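Local coordinates for hypothetical membrane protein (PDB 6JS9) that binds heme in this N-terminal domain of HtaA and probably hands it on within the corynebacterial heme uptake machinery, at residues Thr87-Ile92 with Gln161-Phe166; Leu13-Arg18 with Ile129-Val134; Gln19-Tyr24 with Trp83-Thr88. All blocks are in the same frame, centred on the assembly; numbering follows the deposited sequence.

Interaction 1: Thr87-Ile92 with Gln161-Phe166; sequences TTMSDI and QAFGGF. With HEM (protoporphyrin IX containing Fe), chain C.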
# COMPACT_ATOMS: atom_id res chain seq x y z
N THR A 87 -4.24 -9.26 -8.22
CA THR A 87 -3.30 -8.19 -7.93
C THR A 87 -2.53 -8.49 -6.66
O THR A 87 -3.14 -8.77 -5.62
CB THR A 87 -4.00 -6.84 -7.76
OG1 THR A 87 -4.69 -6.51 -8.97
CG2 THR A 87 -2.97 -5.73 -7.43
N THR A 88 -1.21 -8.43 -6.75
CA THR A 88 -0.32 -8.62 -5.62
C THR A 88 0.49 -7.34 -5.39
O THR A 88 1.13 -6.83 -6.32
CB THR A 88 0.63 -9.80 -5.84
OG1 THR A 88 -0.14 -11.00 -5.95
CG2 THR A 88 1.61 -9.93 -4.67
N MET A 89 0.44 -6.84 -4.17
CA MET A 89 1.13 -5.63 -3.76
C MET A 89 2.24 -6.02 -2.80
O MET A 89 1.97 -6.69 -1.80
CB MET A 89 0.14 -4.68 -3.11
CG MET A 89 0.72 -3.44 -2.54
SD MET A 89 -0.62 -2.48 -1.82
CE MET A 89 -1.75 -2.45 -3.21
N SER A 90 3.48 -5.62 -3.11
CA SER A 90 4.63 -5.94 -2.26
C SER A 90 5.64 -4.80 -2.29
O SER A 90 5.45 -3.79 -2.97
CB SER A 90 5.30 -7.24 -2.70
OG SER A 90 5.92 -7.08 -3.96
N ASP A 91 6.75 -4.99 -1.55
CA ASP A 91 7.83 -4.02 -1.45
C ASP A 91 7.28 -2.63 -1.13
O ASP A 91 7.54 -1.64 -1.82
CB ASP A 91 8.69 -4.01 -2.71
CG ASP A 91 9.41 -5.32 -2.94
OD1 ASP A 91 10.30 -5.68 -2.13
OD2 ASP A 91 9.06 -6.01 -3.93
N ILE A 92 6.48 -2.58 -0.07
CA ILE A 92 5.86 -1.33 0.37
C ILE A 92 6.93 -0.44 0.99
O ILE A 92 7.75 -0.90 1.81
CB ILE A 92 4.72 -1.65 1.35
CG1 ILE A 92 3.59 -2.38 0.60
CG2 ILE A 92 4.23 -0.39 2.06
CD1 ILE A 92 3.15 -3.66 1.26
N GLN A 161 -5.05 3.80 -12.56
CA GLN A 161 -4.90 2.96 -13.74
C GLN A 161 -4.59 1.51 -13.36
O GLN A 161 -5.13 0.57 -13.95
CB GLN A 161 -3.81 3.54 -14.64
CG GLN A 161 -3.91 3.18 -16.09
CD GLN A 161 -3.47 1.76 -16.37
OE1 GLN A 161 -2.64 1.20 -15.64
NE2 GLN A 161 -4.02 1.17 -17.43
N ALA A 162 -3.72 1.33 -12.37
CA ALA A 162 -3.37 -0.02 -11.92
C ALA A 162 -4.56 -0.76 -11.33
O ALA A 162 -4.55 -2.00 -11.29
CB ALA A 162 -2.24 0.06 -10.89
N PHE A 163 -5.56 -0.05 -10.85
CA PHE A 163 -6.75 -0.67 -10.29
C PHE A 163 -7.95 -0.53 -11.23
O PHE A 163 -9.07 -0.28 -10.80
CB PHE A 163 -7.04 -0.11 -8.91
CG PHE A 163 -6.16 -0.70 -7.84
CD1 PHE A 163 -4.88 -0.19 -7.60
CD2 PHE A 163 -6.59 -1.78 -7.08
CE1 PHE A 163 -4.05 -0.74 -6.62
CE2 PHE A 163 -5.78 -2.34 -6.10
CZ PHE A 163 -4.50 -1.81 -5.87
N GLY A 164 -7.70 -0.68 -12.54
CA GLY A 164 -8.75 -0.82 -13.52
C GLY A 164 -9.46 0.45 -13.94
O GLY A 164 -10.45 0.37 -14.69
N GLY A 165 -9.00 1.61 -13.48
CA GLY A 165 -9.64 2.85 -13.85
C GLY A 165 -10.98 3.09 -13.20
O GLY A 165 -11.72 3.98 -13.64
N PHE A 166 -11.33 2.32 -12.16
CA PHE A 166 -12.60 2.50 -11.47
C PHE A 166 -12.57 3.70 -10.54
O PHE A 166 -13.60 4.38 -10.37
CB PHE A 166 -12.97 1.23 -10.69
CG PHE A 166 -13.30 0.05 -11.58
CD1 PHE A 166 -12.29 -0.71 -12.16
CD2 PHE A 166 -14.62 -0.30 -11.83
CE1 PHE A 166 -12.59 -1.80 -12.98
CE2 PHE A 166 -14.93 -1.39 -12.65
CZ PHE A 166 -13.92 -2.14 -13.23
CHA HEM C . -15.73 -2.12 -8.91
CHB HEM C . -11.12 -3.17 -10.01
CHC HEM C . -12.52 -6.75 -12.99
CHD HEM C . -17.13 -5.40 -12.24
C1A HEM C . -14.35 -2.10 -8.92
C2A HEM C . -13.49 -1.26 -8.12
C3A HEM C . -12.21 -1.54 -8.40
C4A HEM C . -12.22 -2.58 -9.41
CMA HEM C . -10.98 -0.85 -7.76
CAA HEM C . -14.00 -0.23 -7.09
CBA HEM C . -14.51 -0.96 -5.86
CGA HEM C . -14.88 0.06 -4.82
O1A HEM C . -13.98 0.50 -4.05
O2A HEM C . -16.09 0.42 -4.78
C1B HEM C . -11.10 -4.21 -10.91
C2B HEM C . -9.90 -4.78 -11.50
C3B HEM C . -10.27 -5.78 -12.33
C4B HEM C . -11.73 -5.87 -12.28
CMB HEM C . -8.47 -4.27 -11.17
CAB HEM C . -9.43 -6.75 -13.22
CBB HEM C . -8.10 -6.74 -13.30
C1C HEM C . -13.91 -6.70 -13.07
C2C HEM C . -14.76 -7.59 -13.84
C3C HEM C . -16.03 -7.21 -13.64
C4C HEM C . -16.03 -6.09 -12.72
CMC HEM C . -14.19 -8.72 -14.72
CAC HEM C . -17.34 -7.82 -14.23
CBC HEM C . -17.36 -8.83 -15.10
C1D HEM C . -17.17 -4.41 -11.27
C2D HEM C . -18.36 -3.79 -10.70
C3D HEM C . -17.97 -2.89 -9.78
C4D HEM C . -16.52 -2.90 -9.73
CMD HEM C . -19.83 -4.13 -11.07
CAD HEM C . -18.86 -1.99 -8.89
CBD HEM C . -19.14 -2.82 -7.63
CGD HEM C . -19.99 -2.08 -6.62
O1D HEM C . -20.58 -2.78 -5.75
O2D HEM C . -20.09 -0.83 -6.67
NA HEM C . -13.53 -2.90 -9.69
NB HEM C . -12.19 -4.90 -11.42
NC HEM C . -14.72 -5.82 -12.39
ND HEM C . -16.08 -3.83 -10.64
FE HEM C . -14.14 -4.57 -10.80
O HOH W 1 -5.16 -3.96 -9.54

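Interaction 2: Leu13-Arg18 with Ile129-Val134; sequences LNWGFR and IVLADV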
# COMPACT_ATOMS: atom_id res chain seq x y z
N LEU A 13 3.38 0.48 9.88
CA LEU A 13 2.43 1.20 9.05
C LEU A 13 1.14 0.38 8.99
O LEU A 13 1.17 -0.80 8.65
CB LEU A 13 2.99 1.41 7.64
CG LEU A 13 2.01 1.80 6.54
CD1 LEU A 13 1.39 3.18 6.82
CD2 LEU A 13 2.71 1.81 5.19
N ASN A 14 0.03 1.02 9.36
CA ASN A 14 -1.28 0.40 9.37
C ASN A 14 -2.09 1.01 8.24
O ASN A 14 -2.43 2.20 8.28
CB ASN A 14 -1.98 0.61 10.72
CG ASN A 14 -1.21 0.03 11.88
OD1 ASN A 14 -0.41 -0.90 11.73
ND2 ASN A 14 -1.44 0.58 13.06
N TRP A 15 -2.41 0.20 7.22
CA TRP A 15 -3.09 0.72 6.03
C TRP A 15 -3.66 -0.43 5.22
O TRP A 15 -2.88 -1.26 4.73
CB TRP A 15 -2.13 1.54 5.17
CG TRP A 15 -2.77 2.31 4.05
CD1 TRP A 15 -3.72 3.29 4.16
CD2 TRP A 15 -2.45 2.23 2.65
NE1 TRP A 15 -4.03 3.79 2.91
CE2 TRP A 15 -3.25 3.17 1.97
CE3 TRP A 15 -1.56 1.44 1.90
CZ2 TRP A 15 -3.21 3.33 0.58
CZ3 TRP A 15 -1.51 1.62 0.52
CH2 TRP A 15 -2.34 2.55 -0.12
N GLY A 16 -4.98 -0.45 5.03
CA GLY A 16 -5.60 -1.51 4.25
C GLY A 16 -6.02 -1.05 2.87
O GLY A 16 -7.03 -1.52 2.34
N PHE A 17 -5.26 -0.12 2.28
CA PHE A 17 -5.52 0.45 0.95
C PHE A 17 -6.83 1.24 0.93
O PHE A 17 -6.80 2.48 0.96
CB PHE A 17 -5.53 -0.64 -0.13
CG PHE A 17 -5.83 -0.13 -1.52
CD1 PHE A 17 -5.04 0.84 -2.10
CD2 PHE A 17 -6.90 -0.64 -2.24
CE1 PHE A 17 -5.31 1.33 -3.39
CE2 PHE A 17 -7.17 -0.18 -3.54
CZ PHE A 17 -6.36 0.81 -4.11
N ARG A 18 -7.97 0.56 0.90
CA ARG A 18 -9.26 1.25 0.82
C ARG A 18 -10.37 0.31 1.24
O ARG A 18 -10.56 -0.74 0.60
CB ARG A 18 -9.51 1.79 -0.58
CG ARG A 18 -10.91 2.34 -0.73
CD ARG A 18 -10.97 3.48 -1.70
NE ARG A 18 -12.36 3.72 -2.06
CZ ARG A 18 -12.79 4.78 -2.72
NH1 ARG A 18 -11.93 5.72 -3.10
NH2 ARG A 18 -14.09 4.90 -3.00
N ILE A 129 5.86 1.88 -8.10
CA ILE A 129 4.73 2.72 -8.45
C ILE A 129 4.37 3.56 -7.24
O ILE A 129 4.18 3.02 -6.15
CB ILE A 129 3.52 1.87 -8.90
CG1 ILE A 129 3.89 1.01 -10.10
CG2 ILE A 129 2.32 2.75 -9.23
CD1 ILE A 129 4.29 1.80 -11.35
N VAL A 130 4.27 4.87 -7.42
CA VAL A 130 3.73 5.70 -6.35
C VAL A 130 2.21 5.51 -6.34
O VAL A 130 1.50 6.02 -7.21
CB VAL A 130 4.10 7.18 -6.49
CG1 VAL A 130 3.47 7.97 -5.36
CG2 VAL A 130 5.62 7.37 -6.45
N LEU A 131 1.72 4.78 -5.35
CA LEU A 131 0.31 4.43 -5.29
C LEU A 131 -0.54 5.54 -4.67
O LEU A 131 -1.70 5.73 -5.07
CB LEU A 131 0.14 3.14 -4.49
CG LEU A 131 -1.26 2.56 -4.36
CD1 LEU A 131 -1.90 2.37 -5.73
CD2 LEU A 131 -1.22 1.24 -3.57
N ALA A 132 -0.01 6.26 -3.69
CA ALA A 132 -0.79 7.26 -2.96
C ALA A 132 0.13 8.35 -2.43
O ALA A 132 1.28 8.09 -2.07
CB ALA A 132 -1.56 6.63 -1.78
N ASP A 133 -0.41 9.57 -2.39
CA ASP A 133 0.18 10.69 -1.67
C ASP A 133 -0.45 10.78 -0.29
O ASP A 133 -1.66 10.59 -0.14
CB ASP A 133 -0.05 12.00 -2.43
CG ASP A 133 0.82 12.14 -3.67
OD1 ASP A 133 2.06 11.98 -3.57
OD2 ASP A 133 0.26 12.44 -4.75
N VAL A 134 0.38 11.06 0.72
CA VAL A 134 -0.07 11.08 2.11
C VAL A 134 0.12 12.49 2.66
O VAL A 134 1.18 13.10 2.49
CB VAL A 134 0.71 10.08 2.98
CG1 VAL A 134 0.05 9.96 4.36
CG2 VAL A 134 0.82 8.73 2.28

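Interaction 3: Gln19-Tyr24 with Trp83-Thr88; sequences QSFRNY and WILDTT. With HEM (protoporphyrin IX containing Fe), chain C.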
# COMPACT_ATOMS: atom_id res chain seq x y z
N GLN A 19 -11.14 0.68 2.27
CA GLN A 19 -12.10 -0.27 2.82
C GLN A 19 -13.12 -0.72 1.78
O GLN A 19 -13.50 -1.90 1.75
CB GLN A 19 -12.82 0.33 4.03
CG GLN A 19 -13.63 -0.71 4.79
CD GLN A 19 -14.32 -0.14 6.00
OE1 GLN A 19 -14.68 1.04 6.02
NE2 GLN A 19 -14.52 -0.97 7.01
N SER A 20 -13.57 0.19 0.91
CA SER A 20 -14.55 -0.21 -0.10
C SER A 20 -13.98 -1.25 -1.05
O SER A 20 -14.72 -2.11 -1.55
CB SER A 20 -15.04 1.00 -0.89
OG SER A 20 -14.04 1.48 -1.77
N PHE A 21 -12.68 -1.20 -1.32
CA PHE A 21 -12.07 -2.24 -2.14
C PHE A 21 -12.03 -3.57 -1.40
O PHE A 21 -12.36 -4.62 -1.97
CB PHE A 21 -10.67 -1.83 -2.58
CG PHE A 21 -10.07 -2.78 -3.56
CD1 PHE A 21 -10.61 -2.91 -4.84
CD2 PHE A 21 -8.97 -3.55 -3.22
CE1 PHE A 21 -10.06 -3.78 -5.75
CE2 PHE A 21 -8.41 -4.42 -4.13
CZ PHE A 21 -8.97 -4.54 -5.40
N ARG A 22 -11.61 -3.56 -0.12
CA ARG A 22 -11.62 -4.81 0.65
C ARG A 22 -13.02 -5.40 0.71
O ARG A 22 -13.18 -6.63 0.63
CB ARG A 22 -11.09 -4.58 2.07
CG ARG A 22 -9.67 -4.01 2.13
CD ARG A 22 -9.00 -4.20 3.50
NE ARG A 22 -9.80 -3.71 4.62
CZ ARG A 22 -9.93 -2.43 4.94
NH1 ARG A 22 -9.32 -1.49 4.22
NH2 ARG A 22 -10.68 -2.08 5.97
N ASN A 23 -14.04 -4.55 0.85
CA ASN A 23 -15.42 -5.02 0.89
C ASN A 23 -15.84 -5.54 -0.48
O ASN A 23 -16.47 -6.60 -0.59
CB ASN A 23 -16.36 -3.90 1.32
CG ASN A 23 -16.29 -3.60 2.81
OD1 ASN A 23 -15.80 -4.41 3.61
ND2 ASN A 23 -16.81 -2.45 3.20
N TYR A 24 -15.50 -4.79 -1.53
CA TYR A 24 -15.74 -5.23 -2.90
C TYR A 24 -15.20 -6.64 -3.12
O TYR A 24 -15.90 -7.52 -3.64
CB TYR A 24 -15.12 -4.21 -3.86
CG TYR A 24 -14.92 -4.72 -5.26
CD1 TYR A 24 -16.00 -4.96 -6.11
CD2 TYR A 24 -13.64 -4.95 -5.74
CE1 TYR A 24 -15.80 -5.42 -7.39
CE2 TYR A 24 -13.43 -5.41 -7.02
CZ TYR A 24 -14.52 -5.65 -7.84
OH TYR A 24 -14.31 -6.12 -9.12
N TRP A 83 -8.49 -16.37 -11.96
CA TRP A 83 -9.10 -15.21 -11.31
C TRP A 83 -8.84 -14.01 -12.20
O TRP A 83 -7.68 -13.69 -12.49
CB TRP A 83 -8.54 -15.00 -9.91
CG TRP A 83 -8.90 -16.10 -8.95
CD1 TRP A 83 -8.24 -17.27 -8.77
CD2 TRP A 83 -10.03 -16.13 -8.05
NE1 TRP A 83 -8.88 -18.04 -7.81
CE2 TRP A 83 -9.98 -17.36 -7.36
CE3 TRP A 83 -11.07 -15.24 -7.77
CZ2 TRP A 83 -10.92 -17.72 -6.39
CZ3 TRP A 83 -12.00 -15.59 -6.80
CH2 TRP A 83 -11.93 -16.83 -6.14
N ILE A 84 -9.91 -13.33 -12.62
CA ILE A 84 -9.74 -12.22 -13.55
C ILE A 84 -9.14 -11.00 -12.85
O ILE A 84 -8.35 -10.26 -13.45
CB ILE A 84 -11.07 -11.90 -14.26
CG1 ILE A 84 -11.49 -13.10 -15.11
CG2 ILE A 84 -10.93 -10.68 -15.14
CD1 ILE A 84 -12.74 -12.86 -15.92
N LEU A 85 -9.49 -10.76 -11.59
CA LEU A 85 -8.78 -9.79 -10.76
C LEU A 85 -7.74 -10.57 -9.95
O LEU A 85 -8.11 -11.36 -9.07
CB LEU A 85 -9.73 -9.01 -9.85
CG LEU A 85 -9.14 -7.79 -9.11
CD1 LEU A 85 -10.25 -6.80 -8.73
CD2 LEU A 85 -8.34 -8.17 -7.86
N ASP A 86 -6.46 -10.33 -10.23
CA ASP A 86 -5.36 -11.00 -9.52
C ASP A 86 -4.23 -9.98 -9.36
O ASP A 86 -3.37 -9.86 -10.23
CB ASP A 86 -4.91 -12.25 -10.28
CG ASP A 86 -3.90 -13.10 -9.50
OD1 ASP A 86 -3.20 -12.57 -8.62
OD2 ASP A 86 -3.80 -14.31 -9.79
N THR A 87 -4.24 -9.26 -8.22
CA THR A 87 -3.30 -8.19 -7.93
C THR A 87 -2.53 -8.49 -6.66
O THR A 87 -3.14 -8.77 -5.62
CB THR A 87 -4.00 -6.84 -7.76
OG1 THR A 87 -4.69 -6.51 -8.97
CG2 THR A 87 -2.97 -5.73 -7.43
N THR A 88 -1.21 -8.43 -6.75
CA THR A 88 -0.32 -8.62 -5.62
C THR A 88 0.49 -7.34 -5.39
O THR A 88 1.13 -6.83 -6.32
CB THR A 88 0.63 -9.80 -5.84
OG1 THR A 88 -0.14 -11.00 -5.95
CG2 THR A 88 1.61 -9.93 -4.67
CHA HEM C . -15.73 -2.12 -8.91
CHB HEM C . -11.12 -3.17 -10.01
CHC HEM C . -12.52 -6.75 -12.99
CHD HEM C . -17.13 -5.40 -12.24
C1A HEM C . -14.35 -2.10 -8.92
C2A HEM C . -13.49 -1.26 -8.12
C3A HEM C . -12.21 -1.54 -8.40
C4A HEM C . -12.22 -2.58 -9.41
CMA HEM C . -10.98 -0.85 -7.76
CAA HEM C . -14.00 -0.23 -7.09
CBA HEM C . -14.51 -0.96 -5.86
CGA HEM C . -14.88 0.06 -4.82
O1A HEM C . -13.98 0.50 -4.05
O2A HEM C . -16.09 0.42 -4.78
C1B HEM C . -11.10 -4.21 -10.91
C2B HEM C . -9.90 -4.78 -11.50
C3B HEM C . -10.27 -5.78 -12.33
C4B HEM C . -11.73 -5.87 -12.28
CMB HEM C . -8.47 -4.27 -11.17
CAB HEM C . -9.43 -6.75 -13.22
CBB HEM C . -8.10 -6.74 -13.30
C1C HEM C . -13.91 -6.70 -13.07
C2C HEM C . -14.76 -7.59 -13.84
C3C HEM C . -16.03 -7.21 -13.64
C4C HEM C . -16.03 -6.09 -12.72
CMC HEM C . -14.19 -8.72 -14.72
CAC HEM C . -17.34 -7.82 -14.23
CBC HEM C . -17.36 -8.83 -15.10
C1D HEM C . -17.17 -4.41 -11.27
C2D HEM C . -18.36 -3.79 -10.70
C3D HEM C . -17.97 -2.89 -9.78
C4D HEM C . -16.52 -2.90 -9.73
CMD HEM C . -19.83 -4.13 -11.07
CAD HEM C . -18.86 -1.99 -8.89
CBD HEM C . -19.14 -2.82 -7.63
CGD HEM C . -19.99 -2.08 -6.62
O1D HEM C . -20.58 -2.78 -5.75
O2D HEM C . -20.09 -0.83 -6.67
NA HEM C . -13.53 -2.90 -9.69
NB HEM C . -12.19 -4.90 -11.42
NC HEM C . -14.72 -5.82 -12.39
ND HEM C . -16.08 -3.83 -10.64
FE HEM C . -14.14 -4.57 -10.80

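Interaction 1: Thr87-Ile92 with Gln161-Phe166
Phe163 reaches from the end of helix 157-162 to Met89 on strand 82-97. The Phe163 side chain is the main link. Its CB lies 4.2 Å from the heme methyl CMA. A chi1 of -79° swings the ring away from the Phe163 carbonyl carbon and carries it to the strand, although CB itself does not point there. At the far end, CZ meets Met89 CE at 3.9 Å. The methyl sits at the ring edge, near its plane, and the methionine chain runs roughly perpendicular to the phenylalanine side chain. Thr87 CG2 approaches the same CZ obliquely at 4.5 Å. One ring face carries a water, 3.6 Å from the ring plane and nearer the rim than the centre. This water gives a hydrogen bond to Ala162 O (2.7 Å) and makes another with Thr87 OG1 (2.7 Å).

The helix ends here in a Schellman motif, with Gly164 as its positive-phi residue. The Phe166 ring lays one face on the porphyrin, with heme NA over its centre and Phe166 CZ 3.4 Å from the iron, on the side away from Tyr24.

Across the two segments the direct contact is apolar and thin. The water supplies the polar tie, joining a buried threonine hydroxyl to a carbonyl at the helix end. The segment that covers one heme face thus meets the sheet through a methyl-ring contact and a shared water.

Interaction 2: Leu13-Arg18 with Ile129-Val134
The Trp15 indole turns an edge to Leu131, and CD2 of the leucine lies near the ring plane, 3.9 Å from CH2. One face of the indole is covered by its own segment: Phe17 CA sits 3.6 Å above the ring centre. The Phe17 ring in turn has Trp15 CH2 at its edge, in plane. Leu131 CD2 approaches that phenyl ring obliquely, 4.1 Å from CE1. A single methyl group therefore touches both aromatic rings.

Leu131 reaches them because a chi1 of -177° extends its CG directly opposite the backbone N. Its side chain lies nearly perpendicular to that of Phe17. Ala132 adds a smaller contact, with CB 4.4 Å from Trp15 CZ2. Both residues can face inward because they form a classic beta bulge opposite Leu103. The backbone at Phe17 has positive phi (65°). A weak hydrogen bond from Arg18 N to Gly16 O (2.7 Å) closes a turn whose Phe17 angles fit a classic gamma turn. The touching residues are all buried. The one polar side-chain atom of Trp15, NE1, is satisfied by Asp174 O.

Phe17 also stacks on Phe163 of the heme pocket, so this core packing adjoins the pocket. The contact lies near the centre of the chain and spans the interior of the curled antiparallel sheet. Segment 13-18 leads from strand 11-14 into helix 19-26, with Arg18 at the N-cap position. Across from it, strand 129-136 pairs with strands 100-110 and 146-155. Their residues Leu103 and Thr153 also touch Trp15, and Leu155 packs on Leu131.

Interaction 3: Gln19-Tyr24 with Trp83-Thr88
Apolar packing joins Phe21 and Tyr24 of helix 19-26 to Leu85 of strand 82-97. One methyl does the work. Leu85 CD1 lies at the edge of the Tyr24 ring, in plane, 3.9 Å from CE2. It also lies at the edge of the Phe21 ring, 4.2 Å from CZ. The leucine and tyrosine side chains run toward each other. The same methyl rests on the porphyrin, 3.4 Å from C2B. Phe21 adds a contact of CD1 with the heme methyl CMA (3.6 Å). Leu85 follows Ile84 in a classic beta bulge opposite Gly76.

Metal coordination comes from the helix. Tyr24 OH binds the heme iron at 2.3 Å. With chi1 at 162°, Tyr24 turns its ring away from its own backbone N and out over the porphyrin. HEM CHA and C1A lie over one ring face. Outside the two segments, His77 NE2 is hydrogen-bonded to the same hydroxyl, a second-shell contact that probably helps to orient the ligand.

Hydrogen bonding holds a heme propionate. Ser20 OG donates to O1A in a very short bond of 2.5 Å. The serine is also hydrogen-bonded to Arg18 NE, and Tyr167 OH is also hydrogen-bonded to the heme.

Together these groups form one side of a tyrosine-ligated heme pocket. The helix provides the axial ligand and a propionate grip, and the strand provides a leucine against the porphyrin.

How the interactions relate
Interactions 1 and 3 share Thr87 and Thr88 and both touch the heme; their centres are about 9 Å apart. Segment 161-166 covers one heme face and segment 19-24 binds the iron from the other. Three phenylalanine rings link the contacts: Phe163 and Phe21 belong to the pocket, and Phe17 lies next to them, its side chain about 6 Å from the heme. Phe163 CE2 is 3.6 Å from Phe17 CE2 and 3.9 Å from Phe21 CE2. Interactions 1 and 2 also meet through Met89 CE and Leu131 CD2, 3.7 Å apart. Interactions 2 and 3 lie about 15 Å apart, centre to centre. Gly16 O and Arg22 NH1 join them by a probable hydrogen bond of 3.0 Å.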